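Local coordinates for protein ribulose-1,5-bisphosphate carboxylase/oxygenase large subunit (Rhodopseudomonas palustris, PDB 3QFW) that is of uncertain reaction but, as a Rubisco-like protein, probably carries out magnesium-dependent chemistry related to that of ribulose-bisphosphate carboxylase on a TIM-barrel catalytic domain, at residues P203-S206 and D211-R214; P284-R289 and L331-Q336; T110-P115 and N238-V243; I322-V327 and V361-D366; S175-R180 and R213-V218. All coordinates share one frame; numbering follows the deposited sequence. Where two conformers were deposited one is given.

Contact 1: P203-S206 and D211-R214; sequences PNIS and DMRR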
# COMPACT_ATOMS: atom_id res chain seq x y z
N PRO B 203 1.81 17.50 11.95
CA PRO B 203 1.65 17.75 10.50
C PRO B 203 1.83 16.47 9.67
O PRO B 203 2.58 15.57 10.07
CB PRO B 203 2.77 18.75 10.20
CG PRO B 203 3.77 18.53 11.28
CD PRO B 203 2.98 18.19 12.50
N ASN B 204 1.15 16.40 8.53
CA ASN B 204 1.21 15.20 7.71
C ASN B 204 2.39 15.24 6.75
O ASN B 204 2.43 16.08 5.85
CB ASN B 204 -0.09 14.99 6.94
CG ASN B 204 -0.08 13.71 6.13
OD1 ASN B 204 0.05 12.62 6.69
ND2 ASN B 204 -0.21 13.83 4.80
N ILE B 205 3.35 14.34 6.94
CA ILE B 205 4.46 14.22 5.99
C ILE B 205 4.15 13.22 4.87
O ILE B 205 3.50 12.21 5.10
CB ILE B 205 5.79 13.89 6.68
CG1 ILE B 205 5.68 12.58 7.46
CG2 ILE B 205 6.19 15.04 7.60
CD1 ILE B 205 7.02 11.98 7.82
N SER B 206 4.66 13.52 3.67
CA SER B 206 4.15 12.94 2.42
C SER B 206 5.23 12.67 1.37
O SER B 206 6.33 13.21 1.43
CB SER B 206 3.16 13.93 1.80
OG SER B 206 1.96 13.29 1.45
N ASP B 211 11.11 13.30 0.17
CA ASP B 211 10.11 14.29 0.58
C ASP B 211 9.85 14.21 2.09
O ASP B 211 9.78 15.23 2.79
CB ASP B 211 8.80 14.09 -0.18
CG ASP B 211 8.95 14.27 -1.69
OD1 ASP B 211 9.63 15.22 -2.12
OD2 ASP B 211 8.38 13.46 -2.45
N MET B 212 9.72 12.99 2.60
CA MET B 212 9.40 12.80 4.01
C MET B 212 10.50 13.33 4.94
O MET B 212 10.20 13.99 5.93
CB MET B 212 9.03 11.34 4.33
CG MET B 212 7.56 10.99 4.03
SD MET B 212 6.94 9.52 4.91
CE MET B 212 8.14 8.31 4.35
N ARG B 213 11.76 13.06 4.62
CA ARG B 213 12.87 13.51 5.46
C ARG B 213 13.01 15.03 5.43
O ARG B 213 13.35 15.63 6.44
CB ARG B 213 14.19 12.88 5.05
CG ARG B 213 14.28 11.37 5.23
CD ARG B 213 15.63 10.84 4.72
NE ARG B 213 15.91 9.48 5.20
CZ ARG B 213 16.45 8.51 4.47
NH1 ARG B 213 16.78 8.73 3.21
NH2 ARG B 213 16.66 7.32 5.00
N ARG B 214 12.78 15.63 4.26
CA ARG B 214 12.81 17.09 4.15
C ARG B 214 11.74 17.70 5.04
O ARG B 214 11.99 18.67 5.76
CB ARG B 214 12.56 17.52 2.70
CG ARG B 214 12.52 19.04 2.48
CD ARG B 214 12.29 19.37 1.00
NE ARG B 214 13.20 18.62 0.14
CZ ARG B 214 14.14 19.18 -0.62
NH1 ARG B 214 14.29 20.50 -0.64
NH2 ARG B 214 14.92 18.41 -1.37
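The apolar part of this contact rests on I205 and M212, whose side chains cross at about a right angle. I205 CD1 lies 3.8 Å from M212 SD, and M212 CG is little further from the same methyl. I205 brings its long branch here by placing CG1 between the backbone N and the carbonyl carbon (chi1 58°), while a bend at chi3 turns the methionine CE away toward N238 and I242. The pair does not stand alone: I205 and M212 both reach V229 of strand 226-229 and I242 of helix 236-243.

The second part is an approach of side-chain carbons to the S206 carbonyl. Its oxygen faces the first full turn of the helix, 3.1 Å from D211 CB and 3.6 Å from M212 CG. M212 N, at 3.6 Å from S206 O, makes no hydrogen bond with it. D211 turns its carboxylate back toward the helix start, where OD2 accepts from T208 N, the residue just before the helix.

This is a beta-alpha loop of a TIM barrel: the chain leaves the C-terminal end of strand 200-202, passes through a short loop and packs that loop against the first turns of the next outer helix, 209-222.

Contact 2: P284-R289 and L331-Q336; sequences PNYGGR and LRFYGQ. With SO4 (sulfate ion), chain G.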
# COMPACT_ATOMS: atom_id res chain seq x y z
N PRO B 284 -11.27 4.46 12.31
CA PRO B 284 -12.68 4.85 12.39
C PRO B 284 -13.39 4.08 13.49
O PRO B 284 -13.33 2.85 13.54
CB PRO B 284 -13.22 4.48 10.99
CG PRO B 284 -12.28 3.45 10.47
CD PRO B 284 -10.94 3.77 11.05
N ASN B 285 -14.03 4.82 14.38
CA ASN B 285 -14.74 4.24 15.52
C ASN B 285 -15.93 3.46 14.98
O ASN B 285 -16.38 3.69 13.85
CB ASN B 285 -15.22 5.37 16.44
CG ASN B 285 -15.76 4.87 17.77
OD1 ASN B 285 -15.09 4.13 18.50
ND2 ASN B 285 -16.98 5.27 18.09
N TYR B 286 -16.44 2.51 15.77
CA TYR B 286 -17.68 1.85 15.39
C TYR B 286 -18.76 2.92 15.39
O TYR B 286 -18.63 3.94 16.07
CB TYR B 286 -18.03 0.75 16.39
CG TYR B 286 -18.25 1.26 17.79
CD1 TYR B 286 -17.17 1.46 18.64
CD2 TYR B 286 -19.53 1.52 18.27
CE1 TYR B 286 -17.36 1.93 19.93
CE2 TYR B 286 -19.73 1.99 19.55
CZ TYR B 286 -18.64 2.19 20.38
OH TYR B 286 -18.82 2.65 21.66
N GLY B 287 -19.83 2.70 14.63
CA GLY B 287 -20.94 3.64 14.61
C GLY B 287 -20.63 4.99 14.00
O GLY B 287 -21.49 5.87 13.95
N GLY B 288 -19.39 5.17 13.54
CA GLY B 288 -19.02 6.36 12.79
C GLY B 288 -19.45 6.19 11.35
O GLY B 288 -20.38 5.44 11.06
N ARG B 289 -18.78 6.89 10.43
CA ARG B 289 -19.11 6.81 9.01
C ARG B 289 -18.73 5.47 8.40
O ARG B 289 -19.22 5.10 7.33
CB ARG B 289 -18.41 7.92 8.23
CG ARG B 289 -18.86 9.33 8.57
CD ARG B 289 -18.35 10.32 7.53
NE ARG B 289 -16.90 10.25 7.37
CZ ARG B 289 -16.03 10.91 8.13
NH1 ARG B 289 -16.47 11.68 9.11
NH2 ARG B 289 -14.73 10.78 7.91
N LEU B 331 -15.50 6.24 26.54
CA LEU B 331 -14.56 6.01 27.63
C LEU B 331 -14.94 4.77 28.41
O LEU B 331 -14.07 4.08 28.95
CB LEU B 331 -14.46 7.23 28.54
CG LEU B 331 -13.56 8.38 28.06
CD1 LEU B 331 -12.57 7.95 27.00
CD2 LEU B 331 -14.37 9.55 27.57
N ARG B 332 -16.23 4.46 28.47
CA ARG B 332 -16.67 3.19 29.03
C ARG B 332 -16.18 2.06 28.12
O ARG B 332 -15.68 1.04 28.59
CB ARG B 332 -18.19 3.13 29.15
CG ARG B 332 -18.76 3.99 30.28
CD ARG B 332 -20.29 4.12 30.19
NE ARG B 332 -20.78 5.19 31.07
CZ ARG B 332 -21.69 6.10 30.72
NH1 ARG B 332 -22.24 6.07 29.51
NH2 ARG B 332 -22.05 7.04 31.57
N PHE B 333 -16.33 2.27 26.82
CA PHE B 333 -15.95 1.25 25.86
C PHE B 333 -14.46 0.97 25.87
O PHE B 333 -14.02 -0.18 25.96
CB PHE B 333 -16.38 1.66 24.44
CG PHE B 333 -16.21 0.56 23.43
CD1 PHE B 333 -17.16 -0.45 23.34
CD2 PHE B 333 -15.10 0.51 22.60
CE1 PHE B 333 -17.02 -1.47 22.43
CE2 PHE B 333 -14.95 -0.51 21.69
CZ PHE B 333 -15.90 -1.50 21.59
N TYR B 334 -13.67 2.03 25.76
CA TYR B 334 -12.23 1.89 25.56
C TYR B 334 -11.40 1.95 26.83
O TYR B 334 -10.23 1.59 26.83
CB TYR B 334 -11.73 2.97 24.60
CG TYR B 334 -12.16 2.78 23.15
CD1 TYR B 334 -11.61 1.78 22.37
CD2 TYR B 334 -13.09 3.63 22.57
CE1 TYR B 334 -11.99 1.60 21.05
CE2 TYR B 334 -13.48 3.47 21.24
CZ TYR B 334 -12.92 2.45 20.48
OH TYR B 334 -13.28 2.26 19.16
N GLY B 335 -12.00 2.40 27.93
CA GLY B 335 -11.20 2.71 29.09
C GLY B 335 -10.54 4.05 28.82
O GLY B 335 -10.81 4.67 27.79
N GLN B 336 -9.66 4.48 29.71
CA GLN B 336 -9.09 5.82 29.63
C GLN B 336 -7.76 5.89 28.89
O GLN B 336 -7.23 6.97 28.66
CB GLN B 336 -8.94 6.42 31.04
CG GLN B 336 -10.26 6.69 31.72
CD GLN B 336 -10.09 7.14 33.16
OE1 GLN B 336 -9.06 7.71 33.53
NE2 GLN B 336 -11.10 6.89 33.99
S SO4 G . -24.15 9.74 29.15
O1 SO4 G . -23.13 10.73 28.84
O2 SO4 G . -25.45 10.24 28.69
O3 SO4 G . -24.20 9.49 30.58
O4 SO4 G . -23.83 8.48 28.47
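One face of the F333 ring is covered by Y286, whose CE1 sits 3.7 Å above the plane over the ring centre. The two planes meet at 46°, too oblique for either a stack or a T-shape, and the side chains run antiparallel alongside one another. F333 also lies over its neighbour, with CD2 above the centre of the Y334 ring. The edge of the Y286 ring receives Y334 OH, 4.0 Å from Y286 CD1, while N285 ND2 lies over one Y286 face toward the rim.

The polar link is a hydrogen bond from Y334 OH to N285 OD1, 2.7 Å long, with the donor in the carbonyl plane and a C=O...O angle of 158°. N285 presents its amide with CG anti to the backbone N (chi1 -170°). The hydroxyl of Y286 is hydrogen-bonded to E329. An alanine in place of F333 would remove the surface beneath Y286 CE1 and is likely to let the tyrosine ring tilt into the gap. On the same helix, R332 NH1 donates to sulfate O4 at 3.1 Å, an ion probably taken from the crystallisation liquor.

N285 opens a type II turn, ending at G288, just beyond strand 280-284, and its backbone bonds to A319 at the end of the adjacent strand 315-319. The loop packs on the end of helix 327-334, and helix 294-305 borders both through C297, which touches Y286 and Y334.

Contact 3: T110-P115 and N238-V243; sequences TAFGGP and NFHAIV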
# COMPACT_ATOMS: atom_id res chain seq x y z
N THR B 110 12.20 -7.18 18.67
CA THR B 110 13.36 -6.43 19.13
C THR B 110 13.95 -5.63 17.98
O THR B 110 14.37 -4.48 18.14
CB THR B 110 14.45 -7.35 19.73
OG1 THR B 110 13.87 -8.21 20.72
CG2 THR B 110 15.54 -6.51 20.39
N ALA B 111 13.97 -6.25 16.81
CA ALA B 111 14.50 -5.62 15.60
C ALA B 111 13.69 -4.38 15.22
O ALA B 111 14.25 -3.32 14.98
CB ALA B 111 14.53 -6.60 14.47
N PHE B 112 12.36 -4.52 15.17
CA PHE B 112 11.50 -3.40 14.81
C PHE B 112 11.41 -2.33 15.92
O PHE B 112 11.43 -1.13 15.64
CB PHE B 112 10.10 -3.88 14.39
CG PHE B 112 10.07 -4.67 13.09
CD1 PHE B 112 10.58 -4.12 11.92
CD2 PHE B 112 9.51 -5.93 13.05
CE1 PHE B 112 10.55 -4.84 10.71
CE2 PHE B 112 9.48 -6.67 11.84
CZ PHE B 112 10.00 -6.11 10.68
N GLY B 113 11.32 -2.77 17.18
CA GLY B 113 11.45 -1.87 18.32
C GLY B 113 10.20 -1.13 18.80
O GLY B 113 10.22 -0.52 19.87
N GLY B 114 9.13 -1.18 18.03
CA GLY B 114 7.87 -0.59 18.45
C GLY B 114 7.92 0.91 18.72
O GLY B 114 8.83 1.60 18.28
N PRO B 115 6.91 1.42 19.43
CA PRO B 115 6.80 2.87 19.63
C PRO B 115 7.97 3.41 20.44
O PRO B 115 8.31 2.83 21.49
CB PRO B 115 5.50 3.02 20.42
CG PRO B 115 4.72 1.79 20.08
CD PRO B 115 5.74 0.70 19.97
N ASN B 238 9.45 2.66 4.50
CA ASN B 238 9.80 4.07 4.70
C ASN B 238 9.20 4.70 5.96
O ASN B 238 9.83 5.55 6.62
CB ASN B 238 9.41 4.86 3.46
CG ASN B 238 9.96 4.25 2.21
OD1 ASN B 238 11.18 4.20 2.03
ND2 ASN B 238 9.08 3.74 1.36
N PHE B 239 7.99 4.27 6.31
CA PHE B 239 7.39 4.69 7.57
C PHE B 239 8.34 4.32 8.70
O PHE B 239 8.64 5.15 9.57
CB PHE B 239 6.03 4.03 7.77
CG PHE B 239 5.47 4.20 9.18
CD1 PHE B 239 5.04 5.44 9.62
CD2 PHE B 239 5.37 3.11 10.04
CE1 PHE B 239 4.52 5.61 10.92
CE2 PHE B 239 4.85 3.26 11.34
CZ PHE B 239 4.42 4.52 11.78
N HIS B 240 8.83 3.09 8.68
CA HIS B 240 9.72 2.61 9.73
C HIS B 240 11.02 3.41 9.76
O HIS B 240 11.54 3.75 10.83
CB HIS B 240 10.02 1.13 9.51
CG HIS B 240 10.74 0.47 10.63
ND1 HIS B 240 10.35 0.58 11.95
CD2 HIS B 240 11.83 -0.34 10.63
CE1 HIS B 240 11.17 -0.12 12.71
NE2 HIS B 240 12.08 -0.69 11.94
N ALA B 241 11.54 3.71 8.57
CA ALA B 241 12.75 4.53 8.45
C ALA B 241 12.57 5.90 9.09
O ALA B 241 13.48 6.40 9.75
CB ALA B 241 13.15 4.68 6.98
N ILE B 242 11.40 6.52 8.87
CA ILE B 242 11.11 7.82 9.47
C ILE B 242 10.99 7.71 10.99
O ILE B 242 11.43 8.60 11.72
CB ILE B 242 9.82 8.45 8.90
CG1 ILE B 242 10.10 9.09 7.54
CG2 ILE B 242 9.28 9.53 9.82
CD1 ILE B 242 11.01 10.31 7.61
N VAL B 243 10.38 6.63 11.46
CA VAL B 243 10.26 6.41 12.91
C VAL B 243 11.65 6.46 13.55
O VAL B 243 11.83 7.06 14.61
CB VAL B 243 9.59 5.06 13.22
CG1 VAL B 243 9.83 4.64 14.67
CG2 VAL B 243 8.09 5.13 12.91
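The carbonyl oxygen of F112 is approached from two quarters: H240 CE1 comes within 3.1 Å of F112 O, which lies near the plane of the imidazole at its edge, and R116 NH1 gives the same oxygen a hydrogen bond. The carbon approach is probably a weakly polar C-H contact.

Beside this contact the two rings form a T-shaped pair, the edge of F112 directed at the face of H240. Their centroids are 5.5 Å apart and the planes stand at 77°. The pair ties helix 106-112, which follows the antiparallel sheet of the N-terminal part, to helix 236-243 on the outside of the TIM barrel.

The histidine ring reaches across because CG stands anti to its own backbone N (chi1 -171°), and it is then fixed in rotation by a hydrogen bond from ND1 to F276 O. F276 is a partner for F112 as well, in a second edge-to-face pair, while P80 touches both F112 and H240 from helix 80-88. A leucine in place of H240 would take away both the ND1 donor and the flat face, and would probably leave F276 O without this partner and the F112 ring without this one of its two aromatic partners.

Just beyond F112 the helix stops at G113, whose positive phi would jam a side chain against the preceding carbonyl oxygen. Within the ring pair itself, the nearest atoms are F112 CD1 and H240 NE2, 3.7 Å apart, with the nitrogen in the plane of the phenyl ring.

Contact 4: I322-V327 and V361-D366; sequences IMLQRV and VNKVAD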
# COMPACT_ATOMS: atom_id res chain seq x y z
N ILE B 322 -17.77 11.82 16.78
CA ILE B 322 -17.55 11.91 18.22
C ILE B 322 -18.05 13.24 18.79
O ILE B 322 -17.35 14.25 18.75
CB ILE B 322 -16.05 11.73 18.56
CG1 ILE B 322 -15.48 10.53 17.81
CG2 ILE B 322 -15.86 11.56 20.06
CD1 ILE B 322 -16.26 9.26 18.04
N MET B 323 -19.27 13.23 19.31
CA MET B 323 -19.90 14.42 19.88
C MET B 323 -19.83 14.43 21.41
O MET B 323 -19.49 13.43 22.03
CB MET B 323 -21.36 14.53 19.41
CG MET B 323 -22.00 13.19 19.01
SD MET B 323 -23.70 13.34 18.41
CE MET B 323 -24.08 11.63 18.02
N LEU B 324 -20.16 15.56 22.01
CA LEU B 324 -20.18 15.66 23.46
C LEU B 324 -21.02 14.54 24.08
O LEU B 324 -20.78 14.14 25.23
CB LEU B 324 -20.72 17.03 23.90
CG LEU B 324 -19.71 17.91 24.64
CD1 LEU B 324 -19.35 17.31 25.98
CD2 LEU B 324 -18.46 18.13 23.79
N GLN B 325 -22.00 14.06 23.32
CA GLN B 325 -22.91 13.02 23.79
C GLN B 325 -22.29 11.62 23.76
O GLN B 325 -22.82 10.70 24.38
CB GLN B 325 -24.20 13.01 22.97
CG GLN B 325 -24.10 12.17 21.69
CD GLN B 325 -25.46 11.68 21.20
OE1 GLN B 325 -25.56 10.63 20.58
NE2 GLN B 325 -26.51 12.45 21.50
N ARG B 326 -21.18 11.46 23.05
CA ARG B 326 -20.58 10.14 22.86
C ARG B 326 -19.45 9.87 23.85
O ARG B 326 -19.05 8.73 24.04
CB ARG B 326 -20.03 9.98 21.44
CG ARG B 326 -21.02 10.18 20.30
CD ARG B 326 -21.95 8.99 20.10
NE ARG B 326 -21.25 7.70 20.12
CZ ARG B 326 -20.76 7.08 19.05
NH1 ARG B 326 -20.87 7.63 17.85
NH2 ARG B 326 -20.14 5.91 19.19
N VAL B 327 -18.93 10.93 24.45
CA VAL B 327 -17.73 10.83 25.28
C VAL B 327 -17.77 9.76 26.39
O VAL B 327 -16.87 8.93 26.48
CB VAL B 327 -17.33 12.20 25.88
CG1 VAL B 327 -16.42 12.01 27.08
CG2 VAL B 327 -16.67 13.06 24.82
N VAL B 361 -13.02 18.72 26.10
CA VAL B 361 -11.87 18.44 26.93
C VAL B 361 -12.25 18.24 28.40
O VAL B 361 -11.78 17.29 29.04
CB VAL B 361 -10.82 19.57 26.80
CG1 VAL B 361 -9.82 19.51 27.94
CG2 VAL B 361 -10.14 19.50 25.45
N ASN B 362 -13.09 19.11 28.94
CA ASN B 362 -13.50 19.00 30.34
C ASN B 362 -14.35 17.77 30.60
O ASN B 362 -14.24 17.14 31.65
CB ASN B 362 -14.23 20.26 30.82
CG ASN B 362 -13.32 21.47 30.87
OD1 ASN B 362 -12.13 21.35 31.16
ND2 ASN B 362 -13.88 22.64 30.57
N LYS B 363 -15.19 17.42 29.64
CA LYS B 363 -16.01 16.22 29.75
C LYS B 363 -15.11 14.98 29.86
O LYS B 363 -15.34 14.09 30.69
CB LYS B 363 -16.94 16.12 28.54
CG LYS B 363 -17.79 14.86 28.48
CD LYS B 363 -19.09 15.00 29.26
CE LYS B 363 -20.17 14.12 28.64
NZ LYS B 363 -21.34 13.92 29.53
N VAL B 364 -14.06 14.95 29.05
CA VAL B 364 -13.12 13.84 29.08
C VAL B 364 -12.35 13.79 30.41
O VAL B 364 -12.24 12.74 31.05
CB VAL B 364 -12.13 13.89 27.88
CG1 VAL B 364 -11.07 12.81 28.00
CG2 VAL B 364 -12.89 13.75 26.57
N ALA B 365 -11.84 14.94 30.83
CA ALA B 365 -11.04 15.00 32.06
C ALA B 365 -11.84 14.56 33.29
O ALA B 365 -11.29 13.97 34.21
CB ALA B 365 -10.46 16.39 32.25
N ASP B 366 -13.15 14.84 33.28
CA ASP B 366 -14.02 14.60 34.43
C ASP B 366 -14.45 13.14 34.54
O ASP B 366 -15.00 12.71 35.57
CB ASP B 366 -15.26 15.48 34.36
CG ASP B 366 -14.95 16.95 34.58
OD1 ASP B 366 -13.88 17.26 35.14
OD2 ASP B 366 -15.78 17.80 34.19
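K363 lays the aliphatic part of its side chain over V327, with its CG 3.5 Å from V327 CG1, tighter than usual for two carbons. At the root of the chain, K363 CB lies 3.7 Å from L324 CD1. A bend at chi2 (86°) then turns the lysine along L324, bringing K363 CD to 4.0 Å from L324 CD1 and K363 CE to 3.5 Å from L324 O. Carbon next to an ammonium group is somewhat polarised, which would probably make this approach to a carbonyl mildly favourable, though no hydrogen bond spans the two segments. Beyond them, the ammonium lies near a sulfate ion, a long and weak pairing.

Deeper in, V327 meets V364 at about a right angle, V327 CG1 lying 4.0 Å from V364 CG2. One methyl of V327 is thereby shared between lysine and valine. Here the principle is that a partly exposed lysine can serve as a hydrocarbon, spending its methylenes on burial and carrying its charge outward.

The valine V327 opens helix 327-334, after a turn in which R326 N bonds to M323 O, and a salt bridge joins R326 to E329 of that helix. L324 and V327 also touch F360, one turn back on helix 353-366. The same late helix also lies against the barrel, V361 and V364 both reaching T134 of strand 133-138, so it meets both this strand and the start of helix 327-334.

Contact 5: S175-R180 and R213-V218; sequences SPFAER and RRQLGV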
# COMPACT_ATOMS: atom_id res chain seq x y z
N SER B 175 -1.31 25.39 0.51
CA SER B 175 -0.75 25.55 1.85
C SER B 175 0.40 24.57 1.96
O SER B 175 0.26 23.50 2.57
CB SER B 175 -1.80 25.28 2.93
OG SER B 175 -2.28 23.95 2.89
N PRO B 176 1.53 24.91 1.33
CA PRO B 176 2.71 24.05 1.24
C PRO B 176 3.17 23.61 2.63
O PRO B 176 3.02 24.37 3.57
CB PRO B 176 3.76 24.98 0.62
CG PRO B 176 2.96 25.96 -0.18
CD PRO B 176 1.72 26.20 0.63
N PHE B 177 3.74 22.41 2.72
CA PHE B 177 4.13 21.85 4.01
C PHE B 177 4.92 22.83 4.87
O PHE B 177 4.61 23.01 6.05
CB PHE B 177 4.93 20.55 3.86
CG PHE B 177 5.26 19.91 5.18
CD1 PHE B 177 4.37 19.03 5.77
CD2 PHE B 177 6.42 20.24 5.86
CE1 PHE B 177 4.65 18.46 7.01
CE2 PHE B 177 6.70 19.68 7.10
CZ PHE B 177 5.82 18.78 7.67
N ALA B 178 5.95 23.45 4.29
CA ALA B 178 6.82 24.33 5.07
C ALA B 178 6.03 25.49 5.68
O ALA B 178 6.07 25.71 6.89
CB ALA B 178 7.97 24.84 4.23
N GLU B 179 5.30 26.21 4.84
CA GLU B 179 4.48 27.33 5.29
C GLU B 179 3.43 26.92 6.33
O GLU B 179 3.22 27.63 7.31
CB GLU B 179 3.80 28.01 4.10
CG GLU B 179 4.72 28.89 3.27
CD GLU B 179 5.53 28.12 2.24
OE1 GLU B 179 5.54 26.87 2.28
OE2 GLU B 179 6.14 28.77 1.37
N ARG B 180 2.77 25.79 6.10
CA ARG B 180 1.73 25.31 7.03
C ARG B 180 2.29 24.94 8.40
O ARG B 180 1.72 25.30 9.45
CB ARG B 180 0.99 24.12 6.43
CG ARG B 180 -0.00 23.46 7.37
CD ARG B 180 -0.83 22.39 6.67
NE ARG B 180 -0.14 21.10 6.53
CZ ARG B 180 0.39 20.66 5.40
NH1 ARG B 180 0.34 21.41 4.30
NH2 ARG B 180 0.98 19.47 5.35
N ARG B 213 11.76 13.06 4.62
CA ARG B 213 12.87 13.51 5.46
C ARG B 213 13.01 15.03 5.43
O ARG B 213 13.35 15.63 6.44
CB ARG B 213 14.19 12.88 5.05
CG ARG B 213 14.28 11.37 5.23
CD ARG B 213 15.63 10.84 4.72
NE ARG B 213 15.91 9.48 5.20
CZ ARG B 213 16.45 8.51 4.47
NH1 ARG B 213 16.78 8.73 3.21
NH2 ARG B 213 16.66 7.32 5.00
N ARG B 214 12.78 15.63 4.26
CA ARG B 214 12.81 17.09 4.15
C ARG B 214 11.74 17.70 5.04
O ARG B 214 11.99 18.67 5.76
CB ARG B 214 12.56 17.52 2.70
CG ARG B 214 12.52 19.04 2.48
CD ARG B 214 12.29 19.37 1.00
NE ARG B 214 13.20 18.62 0.14
CZ ARG B 214 14.14 19.18 -0.62
NH1 ARG B 214 14.29 20.50 -0.64
NH2 ARG B 214 14.92 18.41 -1.37
N GLN B 215 10.55 17.13 4.98
CA GLN B 215 9.44 17.62 5.79
C GLN B 215 9.67 17.38 7.28
O GLN B 215 9.26 18.19 8.12
CB GLN B 215 8.12 17.01 5.31
CG GLN B 215 7.64 17.65 4.00
CD GLN B 215 6.65 16.80 3.24
OE1 GLN B 215 5.88 16.03 3.81
NE2 GLN B 215 6.68 16.93 1.91
N LEU B 216 10.35 16.29 7.61
CA LEU B 216 10.74 16.02 8.99
C LEU B 216 11.75 17.07 9.43
O LEU B 216 11.75 17.51 10.59
CB LEU B 216 11.35 14.63 9.12
CG LEU B 216 11.78 14.25 10.54
CD1 LEU B 216 10.58 14.22 11.45
CD2 LEU B 216 12.50 12.92 10.55
N GLY B 217 12.61 17.48 8.50
CA GLY B 217 13.56 18.55 8.76
C GLY B 217 12.87 19.82 9.21
O GLY B 217 13.29 20.46 10.18
N VAL B 218 11.80 20.20 8.51
CA VAL B 218 11.03 21.38 8.87
C VAL B 218 10.40 21.23 10.26
O VAL B 218 10.47 22.14 11.08
CB VAL B 218 9.92 21.67 7.83
CG1 VAL B 218 9.01 22.81 8.30
CG2 VAL B 218 10.52 21.97 6.46
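With CG anti to its backbone N (chi1 -176°), F177 holds its ring out toward helix 209-222, and Q215 answers by keeping its CG beside its own backbone N (chi1 -75°) and extending the chain beyond. The result is a CH-pi contact: Q215 CG stands over one face of the F177 ring, 3.6 Å from its centroid and 22° off the normal. The approach favours the rim, with Q215 CG 3.4 Å from F177 CD2. The glutamine amide follows at a shallow tilt to the phenyl plane, but its oxygen is engaged elsewhere, OE1 accepting a hydrogen bond from S206 N.

The backbone of Q215 joins in as well, its O lying 3.1 Å from F177 CE2. In the plane of the ring, at its edge, comes V218, with V218 CB 3.9 Å from F177 CE2.

Helices 177-195 and 209-222 are neighbours in the outer layer of the TIM barrel, linked along the chain through strand 200-202, and F177 is at the very start of the first of them. P176 occupies the N-cap position, and F177 N is hydrogen-bonded to D171 OD1, which probably helps to fix the helix start.

Nearer the surface, A178 and V218 pack more loosely: A178 CA is 4.2 Å from V218 CG1, and A178 CB is 4.4 Å from V218 CG2. Beside the F177 ring, R180 forms a salt bridge with D165 at the end of strand 162-165.

Overall arrangement
The five contacts fall into two groups on the barrel. Contacts 1 and 5 share helix 209-222 and have centres only 6 Å apart; contact 3, about 16 Å from contact 1 by centres, joins them where I242 meets I205, M212 and L216. Contacts 2 and 4, with centres 12 Å apart, lie across the barrel, contact 2 being about 29 Å from contact 1. Along the chain, contact 3 closes a long loop that encloses contacts 1 and 5, and the interlocked contacts 2 and 4 follow. The two groups do not touch, while contact 3 ties helix 106-112 of the N-terminal part to the barrel; contacts 1, 2, 3 and 5, but not 4, also touch the second subunit.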